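PDB 6SER: START domain-containing protein 10, which transfers phosphatidylcholine and phosphatidylethanolamine between membranes, preferring lipids with a palmitoyl or stearoyl chain at sn-1 and an unsaturated 18-carbon chain at sn-2. Local coordinates for residues Thr46-Val56 and Gln205-Lys213; Lys67-Pro78 and Lys179-Gln188. All blocks are in the same frame, centred on the assembly; numbering follows the deposited sequence.

Contact 1: residues Thr46-Val56 and Gln205-Lys213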
# COMPACT_ATOMS: atom_id res chain seq x y z
N THR A 46 -3.09 -7.02 18.93
CA THR A 46 -2.91 -5.74 19.60
C THR A 46 -4.22 -4.97 19.75
O THR A 46 -4.35 -4.16 20.67
CB THR A 46 -1.87 -4.90 18.83
OG1 THR A 46 -0.55 -5.25 19.27
CG2 THR A 46 -2.10 -3.40 18.98
N TYR A 47 -5.19 -5.23 18.87
CA TYR A 47 -6.47 -4.54 18.86
C TYR A 47 -7.47 -5.46 18.17
O TYR A 47 -7.09 -6.27 17.32
CB TYR A 47 -6.34 -3.18 18.15
CG TYR A 47 -7.64 -2.44 17.91
CD1 TYR A 47 -8.45 -2.74 16.83
CD2 TYR A 47 -8.03 -1.40 18.76
CE1 TYR A 47 -9.63 -2.05 16.60
CE2 TYR A 47 -9.21 -0.70 18.53
CZ TYR A 47 -10.01 -1.04 17.45
OH TYR A 47 -11.19 -0.36 17.21
N SER A 48 -8.74 -5.34 18.55
CA SER A 48 -9.80 -6.16 17.97
C SER A 48 -11.17 -5.65 18.40
O SER A 48 -11.65 -6.00 19.49
CB SER A 48 -9.64 -7.63 18.35
OG SER A 48 -10.64 -8.42 17.74
N ARG A 49 -11.81 -4.84 17.57
CA ARG A 49 -13.09 -4.25 17.89
C ARG A 49 -13.84 -3.97 16.60
O ARG A 49 -13.30 -3.33 15.70
CB ARG A 49 -12.91 -2.95 18.70
CG ARG A 49 -14.20 -2.17 18.96
CD ARG A 49 -13.95 -0.94 19.83
NE ARG A 49 -15.19 -0.20 20.12
CZ ARG A 49 -15.55 0.94 19.53
NH1 ARG A 49 -16.69 1.52 19.87
NH2 ARG A 49 -14.77 1.50 18.62
N ALA A 50 -15.07 -4.47 16.51
CA ALA A 50 -15.96 -4.16 15.39
C ALA A 50 -15.36 -4.60 14.06
O ALA A 50 -15.28 -3.83 13.10
CB ALA A 50 -16.32 -2.67 15.37
N GLY A 51 -14.91 -5.85 14.01
CA GLY A 51 -14.39 -6.45 12.79
C GLY A 51 -13.01 -5.99 12.36
O GLY A 51 -12.50 -6.51 11.35
N VAL A 52 -12.38 -5.06 13.06
CA VAL A 52 -11.03 -4.60 12.74
C VAL A 52 -10.08 -5.14 13.79
O VAL A 52 -10.30 -4.95 15.00
CB VAL A 52 -10.95 -3.06 12.68
CG1 VAL A 52 -9.52 -2.63 12.38
CG2 VAL A 52 -11.91 -2.52 11.64
N SER A 53 -9.00 -5.80 13.35
CA SER A 53 -7.95 -6.27 14.24
C SER A 53 -6.59 -5.84 13.73
O SER A 53 -6.36 -5.71 12.52
CB SER A 53 -7.98 -7.79 14.42
OG SER A 53 -8.47 -8.42 13.26
N VAL A 54 -5.67 -5.62 14.67
CA VAL A 54 -4.30 -5.19 14.39
C VAL A 54 -3.34 -6.19 15.04
O VAL A 54 -3.49 -6.52 16.22
CB VAL A 54 -4.03 -3.76 14.90
CG1 VAL A 54 -2.60 -3.32 14.59
CG2 VAL A 54 -5.03 -2.79 14.30
N TRP A 55 -2.38 -6.68 14.26
CA TRP A 55 -1.30 -7.53 14.75
C TRP A 55 0.05 -6.84 14.56
O TRP A 55 0.19 -5.92 13.74
CB TRP A 55 -1.26 -8.88 14.04
CG TRP A 55 -2.41 -9.80 14.28
CD1 TRP A 55 -2.45 -10.85 15.16
CD2 TRP A 55 -3.67 -9.78 13.62
NE1 TRP A 55 -3.67 -11.48 15.09
CE2 TRP A 55 -4.44 -10.84 14.15
CE3 TRP A 55 -4.23 -8.98 12.63
CZ2 TRP A 55 -5.73 -11.11 13.72
CZ3 TRP A 55 -5.52 -9.24 12.21
CH2 TRP A 55 -6.25 -10.30 12.75
N VAL A 56 1.00 -7.24 15.35
CA VAL A 56 2.33 -6.70 15.27
C VAL A 56 3.26 -7.89 15.24
O VAL A 56 3.00 -8.85 15.87
CB VAL A 56 2.59 -5.77 16.44
CG1 VAL A 56 3.99 -5.27 16.42
CG2 VAL A 56 1.67 -4.59 16.38
N GLN A 205 0.38 1.59 14.75
CA GLN A 205 -0.55 0.68 15.41
C GLN A 205 -1.81 1.41 15.85
O GLN A 205 -2.93 0.91 15.66
CB GLN A 205 0.12 0.07 16.62
CG GLN A 205 0.13 -1.41 16.68
CD GLN A 205 1.13 -1.85 17.70
OE1 GLN A 205 0.77 -2.24 18.81
NE2 GLN A 205 2.41 -1.75 17.36
N PHE A 206 -1.65 2.59 16.44
CA PHE A 206 -2.76 3.31 17.05
C PHE A 206 -3.72 3.85 16.00
O PHE A 206 -4.93 3.91 16.24
CB PHE A 206 -2.22 4.44 17.92
CG PHE A 206 -3.28 5.26 18.58
CD1 PHE A 206 -3.68 6.48 18.04
CD2 PHE A 206 -3.87 4.83 19.76
CE1 PHE A 206 -4.65 7.24 18.66
CE2 PHE A 206 -4.84 5.59 20.38
CZ PHE A 206 -5.24 6.80 19.83
N LEU A 207 -3.21 4.27 14.85
CA LEU A 207 -4.03 4.90 13.83
C LEU A 207 -4.55 3.91 12.80
O LEU A 207 -5.44 4.26 12.02
CB LEU A 207 -3.23 6.00 13.13
CG LEU A 207 -2.80 7.18 14.00
CD1 LEU A 207 -1.82 8.06 13.24
CD2 LEU A 207 -4.02 7.99 14.43
N ALA A 208 -4.00 2.70 12.77
CA ALA A 208 -4.35 1.74 11.73
C ALA A 208 -5.85 1.46 11.66
O ALA A 208 -6.41 1.54 10.56
CB ALA A 208 -3.54 0.45 11.94
N PRO A 209 -6.55 1.12 12.76
CA PRO A 209 -7.99 0.87 12.63
C PRO A 209 -8.76 2.07 12.09
O PRO A 209 -9.73 1.88 11.35
CB PRO A 209 -8.42 0.53 14.06
CG PRO A 209 -7.35 1.07 14.93
CD PRO A 209 -6.09 0.93 14.15
N LYS A 210 -8.33 3.29 12.41
CA LYS A 210 -9.04 4.46 11.91
C LYS A 210 -8.83 4.63 10.41
O LYS A 210 -9.76 5.00 9.68
CB LYS A 210 -8.58 5.71 12.65
CG LYS A 210 -9.47 6.91 12.38
CD LYS A 210 -8.66 8.19 12.29
CE LYS A 210 -9.56 9.37 11.99
NZ LYS A 210 -8.78 10.58 11.60
N ALA A 211 -7.62 4.37 9.93
CA ALA A 211 -7.33 4.50 8.51
C ALA A 211 -8.10 3.46 7.70
O ALA A 211 -8.56 3.74 6.59
CB ALA A 211 -5.83 4.37 8.28
N MET A 212 -8.24 2.24 8.24
CA MET A 212 -8.96 1.20 7.53
C MET A 212 -10.45 1.52 7.42
O MET A 212 -11.08 1.24 6.40
CB MET A 212 -8.76 -0.15 8.22
CG MET A 212 -7.33 -0.66 8.19
SD MET A 212 -6.87 -1.31 6.58
CE MET A 212 -7.89 -2.78 6.51
N LYS A 213 -11.03 2.08 8.49
CA LYS A 213 -12.45 2.39 8.44
C LYS A 213 -12.73 3.58 7.53
O LYS A 213 -13.79 3.64 6.91
CB LYS A 213 -13.00 2.62 9.85
CG LYS A 213 -13.58 1.35 10.50
CD LYS A 213 -14.62 0.68 9.58
CE LYS A 213 -15.17 -0.63 10.14
NZ LYS A 213 -16.09 -1.32 9.18
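The phenol ring of Tyr-47 carries Pro-209 over one of its faces. Pro-209 CG sits 4.2 Å from the ring centroid, 10° off the ring normal, and so makes a CH-pi contact over the centre of the ring. The next carbon of the proline, Pro-209 CB, comes to 3.8 Å from Tyr-47 CE1. With chi1 at 173°, CG of Tyr-47 stands opposite the backbone N, which brings the ring over to the helix. Pro-209 CB also meets Val-52 CG1 at 3.7 Å. Farther along the same strand, Val-54 CG2 lies 3.9 Å from Pro-209 CD. The pyrrolidine ring thus packs against side chains from both strands of the hairpin. Pro-209 has no N-H to give to the preceding turn, and the N of Lys-210 also makes no bond to the turn before, so helix 205-213 is kinked here.

Gln-205 reaches across the end of the hairpin with its chain extended beyond CG. Its aliphatic part rests on Val-54, with Gln-205 CG 3.9 Å from Val-54 CG1. The Gln-205 side chain crosses that of Thr-46 at about a right angle, and Thr-46 OG1 gives a weak hydrogen bond to Gln-205 OE1 at 3.3 Å. At the other end, Lys-213 CE approaches Val-52 CG2 at 4.1 Å, while its charged end makes a cation-pi contact with Tyr-216.

The strands are joined by a type I' turn from Arg-49 to Val-52. Thr-46 and Tyr-47 both face Val-54 in a classic beta bulge. A long C-terminal helix packed across a curved antiparallel sheet is characteristic of the helix-grip fold of START domains.

Contact 2: residues Lys67-Pro78 and Lys179-Gln188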
# COMPACT_ATOMS: atom_id res chain seq x y z
N LYS A 67 6.88 -4.80 11.48
CA LYS A 67 5.83 -5.02 10.50
C LYS A 67 4.47 -4.99 11.19
O LYS A 67 4.31 -5.53 12.29
CB LYS A 67 6.03 -6.34 9.78
CG LYS A 67 7.44 -6.53 9.23
CD LYS A 67 7.58 -7.83 8.44
CE LYS A 67 6.92 -7.72 7.08
NZ LYS A 67 7.90 -7.84 5.95
N ILE A 68 3.50 -4.35 10.55
CA ILE A 68 2.15 -4.17 11.07
C ILE A 68 1.19 -4.88 10.14
O ILE A 68 1.38 -4.88 8.92
CB ILE A 68 1.80 -2.67 11.20
CG1 ILE A 68 2.86 -1.93 12.02
CG2 ILE A 68 0.42 -2.46 11.81
CD1 ILE A 68 3.17 -2.56 13.37
N LYS A 69 0.15 -5.48 10.71
CA LYS A 69 -0.88 -6.17 9.94
C LYS A 69 -2.24 -5.73 10.46
O LYS A 69 -2.47 -5.70 11.67
CB LYS A 69 -0.74 -7.69 10.06
CG LYS A 69 -1.81 -8.45 9.30
CD LYS A 69 -1.91 -9.91 9.74
CE LYS A 69 -0.63 -10.67 9.48
NZ LYS A 69 -0.85 -12.11 9.74
N CYS A 70 -3.14 -5.36 9.55
CA CYS A 70 -4.47 -4.93 9.95
C CYS A 70 -5.51 -5.58 9.05
O CYS A 70 -5.45 -5.45 7.82
CB CYS A 70 -4.59 -3.40 9.91
SG CYS A 70 -6.10 -2.78 10.74
N ARG A 71 -6.47 -6.27 9.66
CA ARG A 71 -7.49 -7.04 8.97
C ARG A 71 -8.85 -6.42 9.24
O ARG A 71 -9.15 -6.04 10.38
CB ARG A 71 -7.44 -8.50 9.44
CG ARG A 71 -8.33 -9.47 8.70
CD ARG A 71 -8.02 -10.89 9.14
NE ARG A 71 -8.92 -11.89 8.56
CZ ARG A 71 -10.15 -12.14 9.00
NH1 ARG A 71 -10.65 -11.44 10.02
NH2 ARG A 71 -10.90 -13.08 8.42
N MET A 72 -9.68 -6.31 8.20
CA MET A 72 -10.98 -5.68 8.35
C MET A 72 -12.03 -6.43 7.55
O MET A 72 -11.88 -6.61 6.34
CB MET A 72 -10.95 -4.22 7.93
CG MET A 72 -12.33 -3.63 7.77
SD MET A 72 -12.24 -1.88 7.40
CE MET A 72 -11.61 -1.93 5.72
N GLU A 73 -13.10 -6.83 8.22
CA GLU A 73 -14.21 -7.54 7.60
C GLU A 73 -15.17 -6.51 7.01
O GLU A 73 -15.64 -5.62 7.72
CB GLU A 73 -14.91 -8.43 8.62
CG GLU A 73 -14.92 -9.90 8.25
CD GLU A 73 -15.36 -10.78 9.41
OE1 GLU A 73 -16.53 -10.67 9.83
OE2 GLU A 73 -14.52 -11.59 9.89
N CYS A 74 -15.46 -6.64 5.72
CA CYS A 74 -16.36 -5.73 5.02
C CYS A 74 -17.61 -6.53 4.65
O CYS A 74 -17.60 -7.30 3.69
CB CYS A 74 -15.69 -5.13 3.79
SG CYS A 74 -14.31 -4.05 4.17
N CYS A 75 -18.68 -6.35 5.43
CA CYS A 75 -19.85 -7.19 5.24
C CYS A 75 -20.67 -6.80 4.03
O CYS A 75 -21.36 -7.65 3.47
CB CYS A 75 -20.72 -7.18 6.50
SG CYS A 75 -21.64 -5.65 6.74
N ASP A 76 -20.59 -5.53 3.58
CA ASP A 76 -21.49 -5.02 2.56
C ASP A 76 -20.76 -4.32 1.41
O ASP A 76 -21.38 -3.52 0.71
CB ASP A 76 -22.52 -4.08 3.18
CG ASP A 76 -21.88 -2.95 3.95
OD1 ASP A 76 -22.58 -1.95 4.22
OD2 ASP A 76 -20.68 -3.05 4.29
N VAL A 77 -19.47 -4.59 1.21
CA VAL A 77 -18.81 -4.12 -0.01
C VAL A 77 -18.13 -5.31 -0.68
O VAL A 77 -17.46 -6.11 -0.00
CB VAL A 77 -17.83 -2.96 0.26
CG1 VAL A 77 -18.43 -1.95 1.23
CG2 VAL A 77 -16.48 -3.45 0.75
N PRO A 78 -18.31 -5.50 -1.98
CA PRO A 78 -17.67 -6.63 -2.65
C PRO A 78 -16.18 -6.40 -2.87
O PRO A 78 -15.69 -5.26 -2.85
CB PRO A 78 -18.41 -6.72 -3.99
CG PRO A 78 -18.93 -5.35 -4.23
CD PRO A 78 -19.19 -4.74 -2.88
N LYS A 179 -21.11 -9.16 -2.60
CA LYS A 179 -21.31 -8.01 -1.71
C LYS A 179 -20.51 -8.06 -0.41
O LYS A 179 -20.80 -7.27 0.49
CB LYS A 179 -22.79 -7.82 -1.36
CG LYS A 179 -23.71 -7.61 -2.56
CD LYS A 179 -25.17 -7.62 -2.11
CE LYS A 179 -26.11 -7.41 -3.28
NZ LYS A 179 -27.53 -7.67 -2.88
N SER A 180 -19.50 -8.92 -0.27
CA SER A 180 -18.71 -8.91 0.96
C SER A 180 -17.29 -9.39 0.70
O SER A 180 -17.03 -10.16 -0.23
CB SER A 180 -19.36 -9.78 2.06
OG SER A 180 -19.22 -11.15 1.77
N CYS A 181 -16.37 -8.96 1.56
CA CYS A 181 -14.97 -9.36 1.44
C CYS A 181 -14.26 -9.13 2.77
O CYS A 181 -14.80 -8.52 3.70
CB CYS A 181 -14.27 -8.58 0.32
SG CYS A 181 -14.10 -6.82 0.70
N VAL A 182 -13.03 -9.64 2.85
CA VAL A 182 -12.11 -9.36 3.95
C VAL A 182 -10.82 -8.83 3.34
O VAL A 182 -10.30 -9.41 2.38
CB VAL A 182 -11.83 -10.61 4.80
CG1 VAL A 182 -10.79 -10.31 5.88
CG2 VAL A 182 -13.11 -11.14 5.43
N ILE A 183 -10.31 -7.73 3.88
CA ILE A 183 -9.07 -7.14 3.40
C ILE A 183 -8.05 -7.13 4.53
O ILE A 183 -8.35 -6.72 5.65
CB ILE A 183 -9.28 -5.71 2.85
CG1 ILE A 183 -7.95 -5.13 2.35
CG2 ILE A 183 -9.93 -4.82 3.90
CD1 ILE A 183 -8.08 -3.82 1.64
N THR A 184 -6.84 -7.60 4.22
CA THR A 184 -5.72 -7.57 5.15
C THR A 184 -4.66 -6.62 4.60
O THR A 184 -4.19 -6.80 3.47
CB THR A 184 -5.14 -8.96 5.36
OG1 THR A 184 -6.16 -9.84 5.85
CG2 THR A 184 -3.97 -8.91 6.35
N TYR A 185 -4.31 -5.61 5.38
CA TYR A 185 -3.25 -4.67 5.05
C TYR A 185 -2.00 -5.06 5.83
O TYR A 185 -2.06 -5.29 7.04
CB TYR A 185 -3.69 -3.25 5.40
CG TYR A 185 -2.59 -2.22 5.54
CD1 TYR A 185 -2.20 -1.44 4.45
CD2 TYR A 185 -1.98 -1.98 6.78
CE1 TYR A 185 -1.21 -0.47 4.58
CE2 TYR A 185 -0.98 -1.01 6.91
CZ TYR A 185 -0.61 -0.26 5.80
OH TYR A 185 0.37 0.70 5.91
N LEU A 186 -0.88 -5.17 5.13
CA LEU A 186 0.40 -5.52 5.73
C LEU A 186 1.43 -4.50 5.28
O LEU A 186 1.61 -4.30 4.07
CB LEU A 186 0.82 -6.94 5.35
CG LEU A 186 2.24 -7.42 5.63
CD1 LEU A 186 2.59 -7.27 7.09
CD2 LEU A 186 2.38 -8.87 5.20
N ALA A 187 2.10 -3.85 6.23
CA ALA A 187 3.07 -2.81 5.86
C ALA A 187 4.25 -2.78 6.82
O ALA A 187 4.13 -3.10 8.00
CB ALA A 187 2.45 -1.42 5.85
N GLN A 188 5.38 -2.36 6.27
CA GLN A 188 6.57 -2.01 7.04
C GLN A 188 7.19 -0.80 6.33
O GLN A 188 7.81 -0.95 5.28
CB GLN A 188 7.54 -3.19 7.11
CG GLN A 188 8.76 -2.92 7.97
CD GLN A 188 9.71 -4.10 7.99
OE1 GLN A 188 9.81 -4.85 7.02
NE2 GLN A 188 10.39 -4.29 9.12
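Strands 68-74 and 181-188 run antiparallel at 168°, joined by eight backbone hydrogen bonds in four pairs, from Ile-68 with Ala-187 to Cys-74 with Cys-181, the one from Ile-68 N to Ala-187 O being 2.9 Å long and nearly straight.

Arg-71, Thr-184, Glu-73 and Val-182 lie on one face. Arg-71 is extended from CG to NE and crosses its neighbours obliquely. Val-182 CG1 covers one face of its guanidinium, off towards the rim, and is 3.6 Å from Arg-71 NE. The other branch, Val-182 CG2, meets Glu-73 CG at 3.6 Å. Thr-184 has CG2 anti to the backbone N, and this methyl touches Lys-69 CG at 3.7 Å. The Lys-69 amine hydrogen-bonds to the carbonyl O of Cys-37. At the strand end, Lys-67 CG lies 3.5 Å from Gln-188 CD. Gln-188 NE2 hydrogen-bonds to the carbonyl O of Leu-65, and the Lys-67 amine goes on to Glu-36 and Gln-168.

Cys-70, Met-72, Cys-74, Cys-181, Ile-183 and Tyr-185 share the opposite face. Met-72 and Ile-183 lie side by side, with Met-72 CE 3.8 Å from Ile-183 CG2. Cys-181 SG is 3.9 Å from Cys-74 CB, but the two sulfurs are too far apart for a disulfide. Helix 79-87 packs on Cys-181 and Ile-183, and Met-212 of helix 197-227 covers Cys-70 and Met-72.

The chemistry therefore differs by face. On one, the aliphatic parts of charged chains pack on Val-182 and Thr-184. The other is mostly apolar, and glycol molecules, probably from crystallisation, lie near Tyr-185, which is consistent with a wall of the START lipid cavity.

Overall arrangement
From the N terminus, helix 27-38 precedes the hairpin of contact 1, and strand 68-74 of contact 2 follows. Helices 79-87 and 89-95 and most of the sheet follow before strand 181-190 returns to pair with 68-74, closing contact 2. Helix 197-227 comes next and closes contact 1. Contact 2 is therefore nested inside the loop of contact 1. Their centres lie about 10 Å apart, and strands 52-57 and 68-74 are neighbours in the same sheet, joined by backbone bonds such as Trp-55 with Lys-69. Contact 2 joins the N-terminal strands to the rest of the sheet; contact 1 packs helix 197-227 against the hairpin of strands 43-49 and 52-57.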